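Local coordinates for protein trehalose-6-phosphate phosphatase (Neosartorya fumigata, PDB 5DXL) that is a phosphatase of the trehalose-phosphatase family, within the HAD superfamily, at residues L6-R16 with D261-S272. Numbering follows the deposited sequence.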
ATOM      1  N   LEU A   6       9.155   9.827 -14.941  1.00 11.74           N
ATOM      2  CA  LEU A   6       8.414  10.944 -14.376  1.00 10.95           C
ATOM      3  C   LEU A   6       8.966  12.283 -14.862  1.00 13.80           C
ATOM      4  O   LEU A   6      10.154  12.551 -14.734  1.00 14.05           O
ATOM      5  CB  LEU A   6       8.457  10.874 -12.849  1.00 12.60           C
ATOM      6  CG  LEU A   6       7.714  11.961 -12.078  1.00 11.09           C
ATOM      7  CD1 LEU A   6       6.222  11.957 -12.404  1.00 11.86           C
ATOM      8  CD2 LEU A   6       7.954  11.752 -10.585  1.00 11.40           C
ATOM      9  N   ASP A   7       8.092  13.098 -15.445  1.00 13.90           N
ATOM     10  CA  ASP A   7       8.468  14.430 -15.913  1.00 17.42           C
ATOM     11  C   ASP A   7       8.596  15.359 -14.706  1.00 15.01           C
ATOM     12  O   ASP A   7       7.601  15.866 -14.193  1.00 15.94           O
ATOM     13  CB  ASP A   7       7.419  14.938 -16.905  1.00 15.15           C
ATOM     14  CG  ASP A   7       7.799  16.259 -17.558  1.00 22.47           C
ATOM     15  OD1 ASP A   7       8.536  17.063 -16.949  1.00 19.34           O
ATOM     16  OD2 ASP A   7       7.347  16.485 -18.700  1.00 25.84           O
ATOM     17  N   ARG A   8       9.818  15.566 -14.238  1.00 15.80           N
ATOM     18  CA  ARG A   8      10.023  16.301 -12.996  1.00 16.08           C
ATOM     19  C   ARG A   8       9.598  17.761 -13.106  1.00 16.79           C
ATOM     20  O   ARG A   8       9.125  18.345 -12.134  1.00 17.73           O
ATOM     21  CB  ARG A   8      11.481  16.210 -12.564  1.00 19.99           C
ATOM     22  CG  ARG A   8      11.939  14.793 -12.302  1.00 28.87           C
ATOM     23  CD  ARG A   8      13.056  14.818 -11.295  1.00 38.11           C
ATOM     24  NE  ARG A   8      13.687  13.522 -11.111  1.00 37.86           N
ATOM     25  CZ  ARG A   8      14.697  13.317 -10.273  1.00 35.10           C
ATOM     26  NH1 ARG A   8      15.172  14.329  -9.552  1.00 36.00           N
ATOM     27  NH2 ARG A   8      15.230  12.108 -10.155  1.00 30.05           N
ATOM     28  N   ALA A   9       9.742  18.343 -14.293  1.00 17.05           N
ATOM     29  CA  ALA A   9       9.294  19.719 -14.494  1.00 19.74           C
ATOM     30  C   ALA A   9       7.774  19.835 -14.358  1.00 18.52           C
ATOM     31  O   ALA A   9       7.274  20.750 -13.694  1.00 19.95           O
ATOM     32  CB  ALA A   9       9.749  20.239 -15.857  1.00 23.00           C
ATOM     33  N   LYS A  10       7.035  18.914 -14.975  1.00 16.06           N
ATOM     34  CA  LYS A  10       5.580  18.896 -14.854  1.00 16.14           C
ATOM     35  C   LYS A  10       5.150  18.669 -13.409  1.00 18.00           C
ATOM     36  O   LYS A  10       4.191  19.274 -12.932  1.00 17.43           O
ATOM     37  CB  LYS A  10       4.961  17.812 -15.733  1.00 19.99           C
ATOM     38  CG  LYS A  10       4.887  18.173 -17.204  1.00 26.49           C
ATOM     39  CD  LYS A  10       4.106  17.113 -17.966  1.00 28.77           C
ATOM     40  CE  LYS A  10       3.976  17.471 -19.443  1.00 37.03           C
ATOM     41  NZ  LYS A  10       3.396  16.335 -20.221  1.00 36.21           N
ATOM     42  N   LEU A  11       5.855  17.772 -12.728  1.00 13.23           N
ATOM     43  CA  LEU A  11       5.556  17.467 -11.335  1.00 13.02           C
ATOM     44  C   LEU A  11       5.707  18.704 -10.460  1.00 11.94           C
ATOM     45  O   LEU A  11       4.821  19.024  -9.661  1.00 13.44           O
ATOM     46  CB  LEU A  11       6.479  16.357 -10.826  1.00 16.35           C
ATOM     47  CG  LEU A  11       6.173  15.831  -9.422  1.00 13.14           C
ATOM     48  CD1 LEU A  11       4.969  14.898  -9.452  1.00 13.05           C
ATOM     49  CD2 LEU A  11       7.389  15.147  -8.822  1.00 12.11           C
ATOM     50  N   LEU A  12       6.843  19.376 -10.606  1.00 14.42           N
ATOM     51  CA  LEU A  12       7.148  20.539  -9.785  1.00 17.47           C
ATOM     52  C   LEU A  12       6.140  21.659 -10.050  1.00 17.04           C
ATOM     53  O   LEU A  12       5.679  22.327  -9.123  1.00 15.60           O
ATOM     54  CB  LEU A  12       8.572  21.019 -10.059  1.00 16.24           C
ATOM     55  CG  LEU A  12       9.003  22.250  -9.267  1.00 17.88           C
ATOM     56  CD1 LEU A  12       8.951  21.943  -7.777  1.00 20.06           C
ATOM     57  CD2 LEU A  12      10.391  22.705  -9.700  1.00 25.07           C
ATOM     58  N   LYS A  13       5.781  21.847 -11.315  1.00 18.15           N
ATOM     59  CA  LYS A  13       4.822  22.884 -11.675  1.00 19.87           C
ATOM     60  C   LYS A  13       3.462  22.657 -11.006  1.00 20.48           C
ATOM     61  O   LYS A  13       2.872  23.588 -10.448  1.00 21.55           O
ATOM     62  CB  LYS A  13       4.660  22.958 -13.195  1.00 23.52           C
ATOM     63  CG  LYS A  13       3.784  24.111 -13.665  1.00 25.46           C
ATOM     64  CD  LYS A  13       3.574  24.073 -15.178  1.00 30.72           C
ATOM     65  CE  LYS A  13       2.705  25.237 -15.628  1.00 38.49           C
ATOM     66  NZ  LYS A  13       2.292  25.116 -17.048  1.00 41.17           N
ATOM     67  N   GLN A  14       2.963  21.426 -11.033  1.00 15.74           N
ATOM     68  CA  GLN A  14       1.669  21.170 -10.418  1.00 15.29           C
ATOM     69  C   GLN A  14       1.767  21.213  -8.887  1.00 16.40           C
ATOM     70  O   GLN A  14       0.829  21.629  -8.220  1.00 17.06           O
ATOM     71  CB  GLN A  14       1.094  19.832 -10.892  1.00 16.81           C
ATOM     72  CG  GLN A  14      -0.349  19.595 -10.480  1.00 16.50           C
ATOM     73  CD  GLN A  14      -1.298  20.710 -10.941  1.00 21.89           C
ATOM     74  OE1 GLN A  14      -1.038  21.398 -11.934  1.00 25.45           O
ATOM     75  NE2 GLN A  14      -2.401  20.882 -10.220  1.00 18.94           N
ATOM     76  N   TYR A  15       2.906  20.794  -8.341  1.00 14.13           N
ATOM     77  CA  TYR A  15       3.150  20.878  -6.894  1.00 12.77           C
ATOM     78  C   TYR A  15       3.022  22.316  -6.407  1.00 18.02           C
ATOM     79  O   TYR A  15       2.336  22.592  -5.420  1.00 15.55           O
ATOM     80  CB  TYR A  15       4.540  20.335  -6.551  1.00 14.73           C
ATOM     81  CG  TYR A  15       4.886  20.325  -5.068  1.00 14.05           C
ATOM     82  CD1 TYR A  15       4.341  19.382  -4.207  1.00 12.04           C
ATOM     83  CD2 TYR A  15       5.787  21.238  -4.544  1.00 17.06           C
ATOM     84  CE1 TYR A  15       4.675  19.359  -2.856  1.00 13.78           C
ATOM     85  CE2 TYR A  15       6.122  21.224  -3.195  1.00 17.31           C
ATOM     86  CZ  TYR A  15       5.562  20.277  -2.360  1.00 17.69           C
ATOM     87  OH  TYR A  15       5.897  20.273  -1.019  1.00 22.04           O
ATOM     88  N   ARG A  16       3.683  23.226  -7.112  1.00 17.39           N
ATOM     89  CA  ARG A  16       3.642  24.651  -6.745  1.00 18.99           C
ATOM     90  C   ARG A  16       2.239  25.244  -6.846  1.00 22.23           C
ATOM     91  O   ARG A  16       1.845  26.086  -6.041  1.00 23.63           O
ATOM     92  CB  ARG A  16       4.592  25.447  -7.628  1.00 18.92           C
ATOM     93  CG  ARG A  16       6.044  25.263  -7.289  1.00 20.21           C
ATOM     94  CD  ARG A  16       6.904  26.164  -8.175  1.00 28.50           C
ATOM     95  NE  ARG A  16       8.300  26.143  -7.763  1.00 32.38           N
ATOM     96  CZ  ARG A  16       9.330  26.117  -8.599  1.00 35.79           C
ATOM     97  NH1 ARG A  16       9.128  26.116  -9.913  1.00 36.48           N
ATOM     98  NH2 ARG A  16      10.566  26.088  -8.118  1.00 36.29           N
ATOM     99  N   ASP A 261      16.239   7.741  -6.975  1.00 11.04           N
ATOM    100  CA  ASP A 261      15.524   8.702  -7.810  1.00 10.93           C
ATOM    101  C   ASP A 261      14.259   9.201  -7.114  1.00 13.64           C
ATOM    102  O   ASP A 261      13.868  10.353  -7.272  1.00 11.60           O
ATOM    103  CB  ASP A 261      15.189   8.078  -9.168  1.00 12.29           C
ATOM    104  CG  ASP A 261      16.427   7.604  -9.893  1.00 16.09           C
ATOM    105  OD1 ASP A 261      17.379   8.404 -10.021  1.00 20.25           O
ATOM    106  OD2 ASP A 261      16.465   6.425 -10.283  1.00 14.76           O
ATOM    107  N   VAL A 262      13.615   8.328  -6.350  1.00 10.48           N
ATOM    108  CA  VAL A 262      12.446   8.735  -5.576  1.00 10.68           C
ATOM    109  C   VAL A 262      12.854   9.803  -4.564  1.00 11.35           C
ATOM    110  O   VAL A 262      12.229  10.869  -4.462  1.00 10.65           O
ATOM    111  CB  VAL A 262      11.811   7.534  -4.856  1.00  9.48           C
ATOM    112  CG1 VAL A 262      10.648   7.996  -3.959  1.00 11.13           C
ATOM    113  CG2 VAL A 262      11.336   6.504  -5.876  1.00  9.56           C
ATOM    114  N   ILE A 263      13.917   9.523  -3.817  1.00 10.39           N
ATOM    115  CA  ILE A 263      14.371  10.468  -2.805  1.00 11.00           C
ATOM    116  C   ILE A 263      14.810  11.771  -3.464  1.00 12.05           C
ATOM    117  O   ILE A 263      14.485  12.853  -2.969  1.00 11.43           O
ATOM    118  CB  ILE A 263      15.503   9.880  -1.958  1.00 10.91           C
ATOM    119  CG1 ILE A 263      15.005   8.625  -1.228  1.00 12.08           C
ATOM    120  CG2 ILE A 263      16.027  10.912  -0.955  1.00 12.18           C
ATOM    121  CD1 ILE A 263      13.787   8.867  -0.330  1.00 14.21           C
ATOM    122  N   GLY A 264      15.502  11.675  -4.599  1.00 11.84           N
ATOM    123  CA  GLY A 264      15.900  12.871  -5.330  1.00 13.02           C
ATOM    124  C   GLY A 264      14.718  13.715  -5.772  1.00 13.26           C
ATOM    125  O   GLY A 264      14.759  14.949  -5.705  1.00 12.89           O
ATOM    126  N   THR A 265      13.659  13.047  -6.215  1.00 10.56           N
ATOM    127  CA  THR A 265      12.444  13.725  -6.652  1.00 10.10           C
ATOM    128  C   THR A 265      11.754  14.442  -5.490  1.00 12.54           C
ATOM    129  O   THR A 265      11.345  15.605  -5.620  1.00 11.27           O
ATOM    130  CB  THR A 265      11.486  12.740  -7.297  1.00 12.96           C
ATOM    131  OG1 THR A 265      12.085  12.271  -8.508  1.00 13.85           O
ATOM    132  CG2 THR A 265      10.172  13.412  -7.635  1.00 13.16           C
ATOM    133  N   ILE A 266      11.639  13.768  -4.350  1.00 10.47           N
ATOM    134  CA  ILE A 266      11.009  14.404  -3.197  1.00 10.67           C
ATOM    135  C   ILE A 266      11.870  15.575  -2.707  1.00 13.96           C
ATOM    136  O   ILE A 266      11.338  16.620  -2.341  1.00 12.53           O
ATOM    137  CB  ILE A 266      10.761  13.393  -2.064  1.00 10.17           C
ATOM    138  CG1 ILE A 266       9.812  12.301  -2.557  1.00 10.86           C
ATOM    139  CG2 ILE A 266      10.133  14.089  -0.861  1.00 14.24           C
ATOM    140  CD1 ILE A 266       9.784  11.078  -1.661  1.00 16.85           C
ATOM    141  N   SER A 267      13.195  15.417  -2.739  1.00 10.90           N
ATOM    142  CA  SER A 267      14.098  16.526  -2.385  1.00 11.72           C
ATOM    143  C   SER A 267      13.877  17.743  -3.276  1.00 13.93           C
ATOM    144  O   SER A 267      13.870  18.878  -2.786  1.00 15.18           O
ATOM    145  CB  SER A 267      15.555  16.076  -2.469  1.00 16.45           C
ATOM    146  OG  SER A 267      15.814  15.074  -1.506  1.00 24.60           O
HETATM  147  N   MSE A 268      13.683  17.513  -4.573  1.00 13.23           N
HETATM  148  CA  MSE A 268      13.398  18.606  -5.498  1.00 15.16           C
HETATM  149  C   MSE A 268      12.145  19.348  -5.053  1.00 16.49           C
HETATM  150  O   MSE A 268      12.118  20.582  -5.049  1.00 14.38           O
HETATM  151  CB  MSE A 268      13.221  18.096  -6.936  1.00 14.72           C
HETATM  152  CG  MSE A 268      12.651  19.163  -7.910  1.00 13.32           C
HETATM  153 SE   MSE A 268      12.270  18.325  -9.625  1.00 29.49          SE
HETATM  154  CE  MSE A 268      10.653  17.387  -9.020  1.00 16.74           C
ATOM    155  N   LEU A 269      11.103  18.608  -4.668  1.00 10.53           N
ATOM    156  CA  LEU A 269       9.877  19.260  -4.218  1.00 11.85           C
ATOM    157  C   LEU A 269      10.132  20.052  -2.935  1.00 14.04           C
ATOM    158  O   LEU A 269       9.674  21.200  -2.794  1.00 14.56           O
ATOM    159  CB  LEU A 269       8.758  18.236  -3.997  1.00 10.98           C
ATOM    160  CG  LEU A 269       8.331  17.451  -5.237  1.00 11.99           C
ATOM    161  CD1 LEU A 269       7.211  16.496  -4.847  1.00 11.49           C
ATOM    162  CD2 LEU A 269       7.877  18.379  -6.364  1.00 13.42           C
ATOM    163  N   ASN A 270      10.884  19.456  -2.014  1.00 11.64           N
ATOM    164  CA  ASN A 270      11.229  20.121  -0.757  1.00 11.74           C
ATOM    165  C   ASN A 270      11.995  21.412  -0.987  1.00 15.57           C
ATOM    166  O   ASN A 270      11.803  22.388  -0.260  1.00 16.84           O
ATOM    167  CB  ASN A 270      12.067  19.210   0.138  1.00 12.53           C
ATOM    168  CG  ASN A 270      11.255  18.086   0.779  1.00 13.25           C
ATOM    169  OD1 ASN A 270      10.038  18.162   0.883  1.00 12.57           O
ATOM    170  ND2 ASN A 270      11.948  17.048   1.234  1.00 11.36           N
ATOM    171  N   ASN A 271      12.868  21.415  -1.987  1.00 14.41           N
ATOM    172  CA  ASN A 271      13.715  22.579  -2.247  1.00 14.58           C
ATOM    173  C   ASN A 271      12.969  23.742  -2.878  1.00 18.50           C
ATOM    174  O   ASN A 271      13.558  24.807  -3.103  1.00 19.10           O
ATOM    175  CB  ASN A 271      14.894  22.179  -3.129  1.00 15.69           C
ATOM    176  CG  ASN A 271      15.892  21.312  -2.393  1.00 21.69           C
ATOM    177  OD1 ASN A 271      15.934  21.309  -1.163  1.00 25.19           O
ATOM    178  ND2 ASN A 271      16.706  20.571  -3.143  1.00 26.89           N
ATOM    179  N   SER A 272      11.684  23.547  -3.162  1.00 16.58           N
ATOM    180  CA  SER A 272      10.855  24.636  -3.666  1.00 20.45           C
ATOM    181  C   SER A 272      10.192  25.389  -2.514  1.00 18.84           C
ATOM    182  O   SER A 272       9.383  26.293  -2.743  1.00 20.31           O
ATOM    183  CB  SER A 272       9.789  24.116  -4.638  1.00 18.46           C
ATOM    184  OG  SER A 272       8.771  23.407  -3.955  1.00 18.36           O
TER
HETATM  185  O   HOH W   1      17.484  11.086  -9.768  1.00 30.24           O
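With chi1 near -61° and an extended chain from CG to NE, R8 reaches across helix 261-270 and settles as a knob among D261, G264, T265 and M268. Its guanidinium lies flat over the T265 hydroxyl, OG1 standing 3.2 Å from the plane above its centre. This face contact is not a hydrogen bond: OG1 donates instead to D261 O, which T265 N approaches from the other face of the carbonyl plane. A water donates to D261 OD1; its weak, very short approach to R8 NH2 is doubtful, and NH2 and OD1 themselves lie 4.3 Å apart, beyond a salt bridge. At the other end of its chain, R8 CB rests 3.7 Å from SE of the selenomethionine M268, whose bend at chi3 folds CE back to within 3.6 Å of R8 O.

Deeper in the interface, L11 CD2 presses against T265 CG2 at 3.5 Å, a tight carbon contact. One turn on, Y15 has CG anti to its backbone nitrogen (chi1 -178°), which lays the ring across L269; L269 CB makes a CH-pi contact 4.1 Å from the ring centroid, and CD2 packs near the ring's CG. The phenol's OH is hydrogen-bonded to N60, while R21 forms a cation-pi pair with the same ring. S272 OG sits at the ring edge, 3.5 Å from CE2, and bonds in the carbonyl plane to L269 O, which also accepts from S272 N. L12 CD1 spans L269 CD2 and S272 CB.

The two helix segments run in the same general direction, 10.4 Å apart at a crossing angle of -40°. L6, L11 and T265 continue the apolar layer onto strands 238-243 and 254-256: two neighbouring helices thus pack side by side against the central sheet, as in the alpha/beta Rossmann-like core of HAD phosphatases.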